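Local atomic coordinates of cell wall surface anchor family protein (Streptococcus agalactiae serogroup V, PDB entry 3TW0), a protein that probably serves as the adhesive tip subunit of the Group B Streptococcus pilus, binding host surfaces through a magnesium-containing von Willebrand factor type A domain. Residues Q159-N162 with A163-K166; Q193-F196 with N197-N201; G218-Y221 with Q222-G226. The protein carries 2 engineered substitutions. All blocks are in the same frame, centred on the assembly; numbering follows the deposited sequence.

Contact 1: residues Q159-N162 with A163-K166; sequences QSSN and ARKK
Ser161, Asn162 and Ala163 meet at the apex of a bend where the chain turns sharply. The backbone is pinned by Arg164 N, which donates to Ser161 O over 3.3 Å with an N-H...O angle of 155°, the closing bond of a type I beta turn from Ser161 to Arg164. The donor stands well above the carbonyl plane, 62° out of it. Asn162 and Ala163 occupy the two corners, and their CB atoms lean outward. The asparagine amide can meet solvent there, and the small methyl of Ala163 puts little apolar surface on the exposed bend. This methyl stands alongside the Ser161 hydroxyl, with Ala163 CB 4.1 Å from Ser161 OG. That hydroxyl is set between its own backbone N and carbonyl carbon (chi1 74°), which places OG 3.4 Å from Arg164 CG. This turn joins helix 145-159 to strand 165-172, the middle strand of the parallel sheet in the von Willebrand factor A fold, an alpha/beta Rossmann-like architecture. On the strand side, Lys166 doubles back over the turn. Its chain bends at its outer torsions, and Lys166 NZ hydrogen-bonds Arg164 O at 2.8 Å. A weak bond of 3.4 Å runs from Lys166 NZ to Ser161 O. A long flexible side chain suits this place because its amine can reach two carbonyl oxygens of the turn, Arg164 O firmly and Ser161 O weakly. Its methylenes pass by Ser160, whose OG comes to 3.4 Å from Lys166 CD and 3.6 Å from Arg164 CB. Small and polar, Ser160 fits between these two aliphatic stems and hydrogen-bonds Asp12 of the neighbouring strand 11-18. Asp12 also forms a salt bridge with NE of Arg164, and Ser160 OG sits at the edge of that guanidinium, near its plane.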
loop_
_atom_site.group_PDB
_atom_site.type_symbol
_atom_site.label_atom_id
_atom_site.label_comp_id
_atom_site.label_asym_id
_atom_site.label_seq_id
_atom_site.Cartn_x
_atom_site.Cartn_y
_atom_site.Cartn_z
ATOM N N GLN A 159 18.484 13.489 -2.100
ATOM C CA GLN A 159 19.032 13.940 -3.380
ATOM C C GLN A 159 18.683 15.383 -3.780
ATOM O O GLN A 159 19.272 15.916 -4.713
ATOM C CB GLN A 159 18.585 13.007 -4.515
ATOM C CG GLN A 159 18.942 11.542 -4.373
ATOM C CD GLN A 159 18.308 10.715 -5.491
ATOM O OE1 GLN A 159 18.008 11.227 -6.582
ATOM N NE2 GLN A 159 18.079 9.439 -5.217
ATOM N N SER A 160 17.688 15.976 -3.129
ATOM C CA SER A 160 17.419 17.389 -3.295
ATOM C C SER A 160 18.000 18.200 -2.106
ATOM O O SER A 160 18.982 17.779 -1.461
ATOM C CB SER A 160 15.917 17.619 -3.460
ATOM O OG SER A 160 15.621 18.913 -3.929
ATOM N N SER A 161 17.412 19.363 -1.841
ATOM C CA SER A 161 17.922 20.285 -0.822
ATOM C C SER A 161 16.829 21.284 -0.492
ATOM O O SER A 161 15.840 21.379 -1.231
ATOM C CB SER A 161 19.203 21.012 -1.298
ATOM O OG SER A 161 18.933 22.024 -2.274
ATOM N N ASN A 162 17.007 22.016 0.612
ATOM C CA ASN A 162 16.041 23.020 1.087
ATOM C C ASN A 162 15.857 24.216 0.127
ATOM O O ASN A 162 14.805 24.866 0.125
ATOM C CB ASN A 162 16.467 23.527 2.478
ATOM C CG ASN A 162 15.361 24.308 3.205
ATOM O OD1 ASN A 162 14.155 24.053 3.025
ATOM N ND2 ASN A 162 15.780 25.258 4.052
ATOM N N ALA A 163 16.869 24.495 -0.686
ATOM C CA ALA A 163 16.813 25.577 -1.673
ATOM C C ALA A 163 16.080 25.224 -2.982
ATOM O O ALA A 163 15.747 26.112 -3.778
ATOM C CB ALA A 163 18.242 26.089 -1.982
ATOM N N ARG A 164 15.835 23.945 -3.234
ATOM C CA ARG A 164 15.129 23.562 -4.466
ATOM C C ARG A 164 13.646 23.363 -4.177
ATOM O O ARG A 164 13.272 23.042 -3.048
ATOM C CB ARG A 164 15.754 22.306 -5.088
ATOM C CG ARG A 164 17.273 22.411 -5.258
ATOM C CD ARG A 164 17.894 21.134 -5.776
ATOM N NE ARG A 164 17.352 20.757 -7.081
ATOM C CZ ARG A 164 17.883 21.122 -8.236
ATOM N NH1 ARG A 164 18.964 21.899 -8.265
ATOM N NH2 ARG A 164 17.325 20.743 -9.361
ATOM N N LYS A 165 12.801 23.591 -5.176
ATOM C CA LYS A 165 11.384 23.247 -5.060
ATOM C C LYS A 165 11.206 21.741 -5.252
ATOM O O LYS A 165 11.870 21.146 -6.080
ATOM C CB LYS A 165 10.546 24.004 -6.088
ATOM C CG LYS A 165 10.226 25.456 -5.690
ATOM C CD LYS A 165 9.707 25.579 -4.229
ATOM C CE LYS A 165 8.262 25.083 -4.011
ATOM N NZ LYS A 165 7.889 25.071 -2.534
ATOM N N LYS A 166 10.304 21.139 -4.492
ATOM C CA LYS A 166 10.154 19.670 -4.497
ATOM C C LYS A 166 8.674 19.297 -4.647
ATOM O O LYS A 166 7.820 19.904 -4.027
ATOM C CB LYS A 166 10.828 19.047 -3.249
ATOM C CG LYS A 166 12.319 19.499 -3.068
ATOM C CD LYS A 166 13.029 19.074 -1.763
ATOM C CE LYS A 166 12.797 20.018 -0.547
ATOM N NZ LYS A 166 12.495 21.441 -0.939
#

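Contact 2: residues Q193-F196 with N197-N201; sequences QNQF and NSFLN
Asn194 O is held by two donors of one residue: Ser198 N and Ser198 OG, each 3.0 Å away, reach it from opposite faces of its carbonyl plane. With OG turned beside its own backbone N (chi1 -53°), the hydroxyl doubles the i to i+4 bond, a use to which serine is well suited on an exposed helical face. One residue back, Gln193 and Asn197 pair through their amides. Gln193 NE2 donates to Asn197 OD1 over 3.0 Å; the acceptor lies in the Gln193 amide plane, but NE2 sits above the carbonyl plane of Asn197, the two planes being 50° apart. A water links Asn194 OD1 to Asn197 ND2, the second bond being weak. Phe199 lays one face over Gln195 O, which stands 3.4 Å above the ring centre, and its side chain touches Ile182 and Asp213. Phe196 has different surroundings: its CE2 touches Leu200 CD1 at 3.7 Å, both apolar side chains pack on Leu307 of helix 302-312, and Lys296 adds a cation-pi contact to its ring. With Asn194 and Ser198 on an exposed face and Phe196 and Leu200, spaced four apart, on the face against helix 302-312, helix 192-201 is an amphipathic alpha-helix, the buried exception being the Gln195 amide, satisfied by Asn185 N and Thr190 O.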
loop_
_atom_site.group_PDB
_atom_site.type_symbol
_atom_site.label_atom_id
_atom_site.label_comp_id
_atom_site.label_asym_id
_atom_site.label_seq_id
_atom_site.Cartn_x
_atom_site.Cartn_y
_atom_site.Cartn_z
ATOM N N GLN A 193 -5.479 3.937 23.630
ATOM C CA GLN A 193 -5.838 5.314 23.265
ATOM C C GLN A 193 -4.803 6.321 23.785
ATOM O O GLN A 193 -4.343 7.186 23.043
ATOM C CB GLN A 193 -7.253 5.698 23.719
ATOM C CG GLN A 193 -7.690 7.091 23.189
ATOM C CD GLN A 193 -7.767 7.148 21.658
ATOM O OE1 GLN A 193 -8.468 6.354 21.040
ATOM N NE2 GLN A 193 -7.042 8.089 21.050
ATOM N N ASN A 194 -4.418 6.198 25.053
ATOM C CA ASN A 194 -3.390 7.076 25.585
ATOM C C ASN A 194 -2.031 6.842 24.920
ATOM O O ASN A 194 -1.248 7.769 24.770
ATOM C CB ASN A 194 -3.293 6.969 27.118
ATOM C CG ASN A 194 -4.498 7.604 27.837
ATOM O OD1 ASN A 194 -5.115 8.535 27.320
ATOM N ND2 ASN A 194 -4.828 7.098 29.032
ATOM N N GLN A 195 -1.746 5.604 24.506
ATOM C CA GLN A 195 -0.483 5.330 23.792
ATOM C C GLN A 195 -0.508 6.045 22.447
ATOM O O GLN A 195 0.446 6.699 22.066
ATOM C CB GLN A 195 -0.264 3.823 23.589
ATOM C CG GLN A 195 0.061 3.048 24.864
ATOM C CD GLN A 195 0.576 1.660 24.553
ATOM O OE1 GLN A 195 1.349 1.474 23.604
ATOM N NE2 GLN A 195 0.129 0.688 25.316
ATOM N N PHE A 196 -1.632 5.966 21.765
ATOM C CA PHE A 196 -1.796 6.572 20.425
ATOM C C PHE A 196 -1.629 8.082 20.529
ATOM O O PHE A 196 -0.803 8.701 19.825
ATOM C CB PHE A 196 -3.189 6.211 19.898
ATOM C CG PHE A 196 -3.494 6.733 18.515
ATOM C CD1 PHE A 196 -3.032 6.065 17.378
ATOM C CD2 PHE A 196 -4.320 7.868 18.345
ATOM C CE1 PHE A 196 -3.357 6.531 16.104
ATOM C CE2 PHE A 196 -4.624 8.336 17.089
ATOM C CZ PHE A 196 -4.139 7.680 15.956
ATOM N N ASN A 197 -2.404 8.666 21.437
ATOM C CA ASN A 197 -2.260 10.084 21.808
ATOM C C ASN A 197 -0.835 10.534 22.105
ATOM O O ASN A 197 -0.460 11.626 21.677
ATOM C CB ASN A 197 -3.173 10.422 22.992
ATOM C CG ASN A 197 -4.639 10.320 22.630
ATOM O OD1 ASN A 197 -4.980 10.190 21.459
ATOM N ND2 ASN A 197 -5.518 10.413 23.638
ATOM N N SER A 198 -0.031 9.721 22.807
ATOM C CA SER A 198 1.380 10.090 23.014
ATOM C C SER A 198 2.195 10.071 21.721
ATOM O O SER A 198 3.149 10.857 21.581
ATOM C CB SER A 198 2.081 9.228 24.071
ATOM O OG SER A 198 1.330 9.229 25.275
ATOM N N PHE A 199 1.861 9.181 20.784
ATOM C CA PHE A 199 2.526 9.205 19.471
ATOM C C PHE A 199 2.191 10.537 18.764
ATOM O O PHE A 199 3.067 11.198 18.239
ATOM C CB PHE A 199 2.115 8.022 18.568
ATOM C CG PHE A 199 2.362 6.639 19.174
ATOM C CD1 PHE A 199 3.488 6.379 19.969
ATOM C CD2 PHE A 199 1.469 5.589 18.904
ATOM C CE1 PHE A 199 3.703 5.111 20.532
ATOM C CE2 PHE A 199 1.677 4.329 19.456
ATOM C CZ PHE A 199 2.811 4.095 20.288
ATOM N N LEU A 200 0.911 10.915 18.766
ATOM C CA LEU A 200 0.462 12.150 18.137
ATOM C C LEU A 200 1.140 13.375 18.762
ATOM O O LEU A 200 1.404 14.347 18.059
ATOM C CB LEU A 200 -1.051 12.308 18.282
ATOM C CG LEU A 200 -2.064 11.283 17.714
ATOM C CD1 LEU A 200 -3.476 11.673 18.119
ATOM C CD2 LEU A 200 -1.987 11.144 16.163
ATOM N N ASN A 201 1.411 13.313 20.079
ATOM C CA ASN A 201 1.936 14.452 20.822
ATOM C C ASN A 201 3.278 14.870 20.271
ATOM O O ASN A 201 3.678 16.026 20.416
ATOM C CB ASN A 201 2.009 14.167 22.353
ATOM C CG ASN A 201 0.640 14.259 23.032
ATOM O OD1 ASN A 201 -0.244 14.944 22.541
ATOM N ND2 ASN A 201 0.465 13.576 24.165
HETATM O O HOH W 1 -3.786 10.938 26.424
#

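Contact 3: residues G218-Y221 with Q222-G226; sequences GDDY and QIVKG
The Tyr221 ring and the Gln222 side-chain amide stack as they run alongside each other in the same direction, their planes 26° apart. Gln222 OE1 lies over one face of the ring, 3.5 Å from Tyr221 CZ, and the amide carbon Gln222 CD is 3.6 Å from Tyr221 CE1. The ring is swung between its own backbone N and carbonyl carbon (chi1 79°), which folds it back alongside the next residue. The backbone beneath is a single short helical turn, about 220-223, within the long excursion between strands 165-172 and 319-324 of the von Willebrand factor A fold. Its bonds mix i+3 and i+4 spacing. Gln222 N donates to Asp219 O over 2.9 Å. Asp220 O then takes both Ile223 N and Val224 N, each at 2.9 Å, the valine N-H arriving in the carbonyl plane and the isoleucine N-H from above it. Gln222 is exposed, and a water joins its OE1 to Asp219 OD2. The water donates to both, at 2.6 Å from Asp219 OD2, so one molecule bridges two acceptors, and carboxylate and amide oxygens suit that role. On the inner side, Asp220 hydrogen-bonds Tyr180 OH, while buried Val224 packs its branched side chain against Phe144, Met178 and Tyr180. Phe144 directly follows Thr143, a ligand of the magnesium ion, and the Val224 side chain is about 14 Å from that metal. Gly218 suits its place because, without a side chain, it lets Ile223 come close over its alpha carbon, with Ile223 CG2 4.2 Å from Gly218 CA. The isoleucine's other branch reaches further along the glycine, putting Ile223 CD1 3.6 Å from Gly218 O.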
loop_
_atom_site.group_PDB
_atom_site.type_symbol
_atom_site.label_atom_id
_atom_site.label_comp_id
_atom_site.label_asym_id
_atom_site.label_seq_id
_atom_site.Cartn_x
_atom_site.Cartn_y
_atom_site.Cartn_z
ATOM N N GLY A 218 12.305 -4.748 10.077
ATOM C CA GLY A 218 12.145 -6.185 9.775
ATOM C C GLY A 218 11.801 -6.335 8.318
ATOM O O GLY A 218 11.400 -5.362 7.682
ATOM N N ASP A 219 11.973 -7.526 7.742
ATOM C CA ASP A 219 11.504 -7.720 6.352
ATOM C C ASP A 219 9.996 -7.553 6.314
ATOM O O ASP A 219 9.299 -8.079 7.185
ATOM C CB ASP A 219 11.829 -9.113 5.820
ATOM C CG ASP A 219 13.308 -9.461 5.936
ATOM O OD1 ASP A 219 14.172 -8.637 5.575
ATOM O OD2 ASP A 219 13.594 -10.573 6.392
ATOM N N ASP A 220 9.507 -6.850 5.288
ATOM C CA ASP A 220 8.105 -6.552 5.129
ATOM C C ASP A 220 7.207 -7.753 5.425
ATOM O O ASP A 220 6.252 -7.643 6.212
ATOM C CB ASP A 220 7.816 -6.075 3.685
ATOM C CG ASP A 220 8.128 -4.593 3.470
ATOM O OD1 ASP A 220 8.711 -3.974 4.360
ATOM O OD2 ASP A 220 7.828 -4.076 2.376
ATOM N N TYR A 221 7.526 -8.911 4.812
ATOM C CA TYR A 221 6.599 -10.057 4.831
ATOM C C TYR A 221 6.383 -10.550 6.233
ATOM O O TYR A 221 5.391 -11.232 6.507
ATOM C CB TYR A 221 7.052 -11.209 3.910
ATOM C CG TYR A 221 8.151 -12.090 4.464
ATOM C CD1 TYR A 221 7.865 -13.325 5.063
ATOM C CD2 TYR A 221 9.474 -11.708 4.350
ATOM C CE1 TYR A 221 8.898 -14.158 5.555
ATOM C CE2 TYR A 221 10.514 -12.523 4.838
ATOM C CZ TYR A 221 10.220 -13.733 5.437
ATOM O OH TYR A 221 11.276 -14.481 5.888
ATOM N N GLN A 222 7.256 -10.171 7.162
ATOM C CA GLN A 222 6.963 -10.575 8.544
ATOM C C GLN A 222 6.431 -9.498 9.457
ATOM O O GLN A 222 6.096 -9.807 10.596
ATOM C CB GLN A 222 8.179 -11.195 9.205
ATOM C CG GLN A 222 8.144 -12.739 9.254
ATOM C CD GLN A 222 9.493 -13.225 8.988
ATOM O OE1 GLN A 222 10.386 -12.423 8.649
ATOM N NE2 GLN A 222 9.691 -14.524 9.104
ATOM N N ILE A 223 6.359 -8.251 9.002
ATOM C CA ILE A 223 5.926 -7.159 9.918
ATOM C C ILE A 223 4.731 -6.304 9.418
ATOM O O ILE A 223 4.142 -5.534 10.166
ATOM C CB ILE A 223 7.114 -6.171 10.271
ATOM C CG1 ILE A 223 7.624 -5.445 9.022
ATOM C CG2 ILE A 223 8.247 -6.886 11.027
ATOM C CD1 ILE A 223 8.492 -4.170 9.349
ATOM N N VAL A 224 4.420 -6.397 8.145
ATOM C CA VAL A 224 3.444 -5.520 7.532
ATOM C C VAL A 224 2.001 -5.892 7.870
ATOM O O VAL A 224 1.701 -7.053 8.184
ATOM C CB VAL A 224 3.668 -5.603 6.032
ATOM C CG1 VAL A 224 2.385 -5.573 5.287
ATOM C CG2 VAL A 224 4.681 -4.555 5.565
ATOM N N LYS A 225 1.091 -4.914 7.801
ATOM C CA LYS A 225 -0.355 -5.202 7.958
ATOM C C LYS A 225 -1.006 -5.277 6.594
ATOM O O LYS A 225 -0.636 -4.530 5.671
ATOM C CB LYS A 225 -1.077 -4.118 8.802
ATOM C CG LYS A 225 -0.590 -3.993 10.257
ATOM C CD LYS A 225 -0.742 -5.270 11.049
ATOM C CE LYS A 225 -0.196 -5.131 12.464
ATOM N NZ LYS A 225 -0.856 -6.080 13.477
ATOM N N GLY A 226 -1.995 -6.150 6.457
ATOM C CA GLY A 226 -2.661 -6.309 5.161
ATOM C C GLY A 226 -1.849 -7.128 4.170
ATOM O O GLY A 226 -0.643 -7.292 4.329
HETATM O O HOH W 2 13.494 -12.581 8.100
#

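In the fold
Read from the N terminus, the three contacts follow one another in series, and none nests in or crosses another. Contact 1 closes the tight turn between helix 145-159 and strand 165-172, at the end of the parallel sheet where the N-terminal strand begins. Beyond that strand the chain enters the long excursion that precedes strand 319-324. Contact 2 lies there on helix 192-201, against helix 302-312, and contact 3 on the short turn 220-223 beside the magnesium-site loop; each stays within one helical segment and closes no loop between elements. No two touch: nearest atoms are about 22 Å apart between contacts 1 and 2, and about 12 Å between 2 and 3.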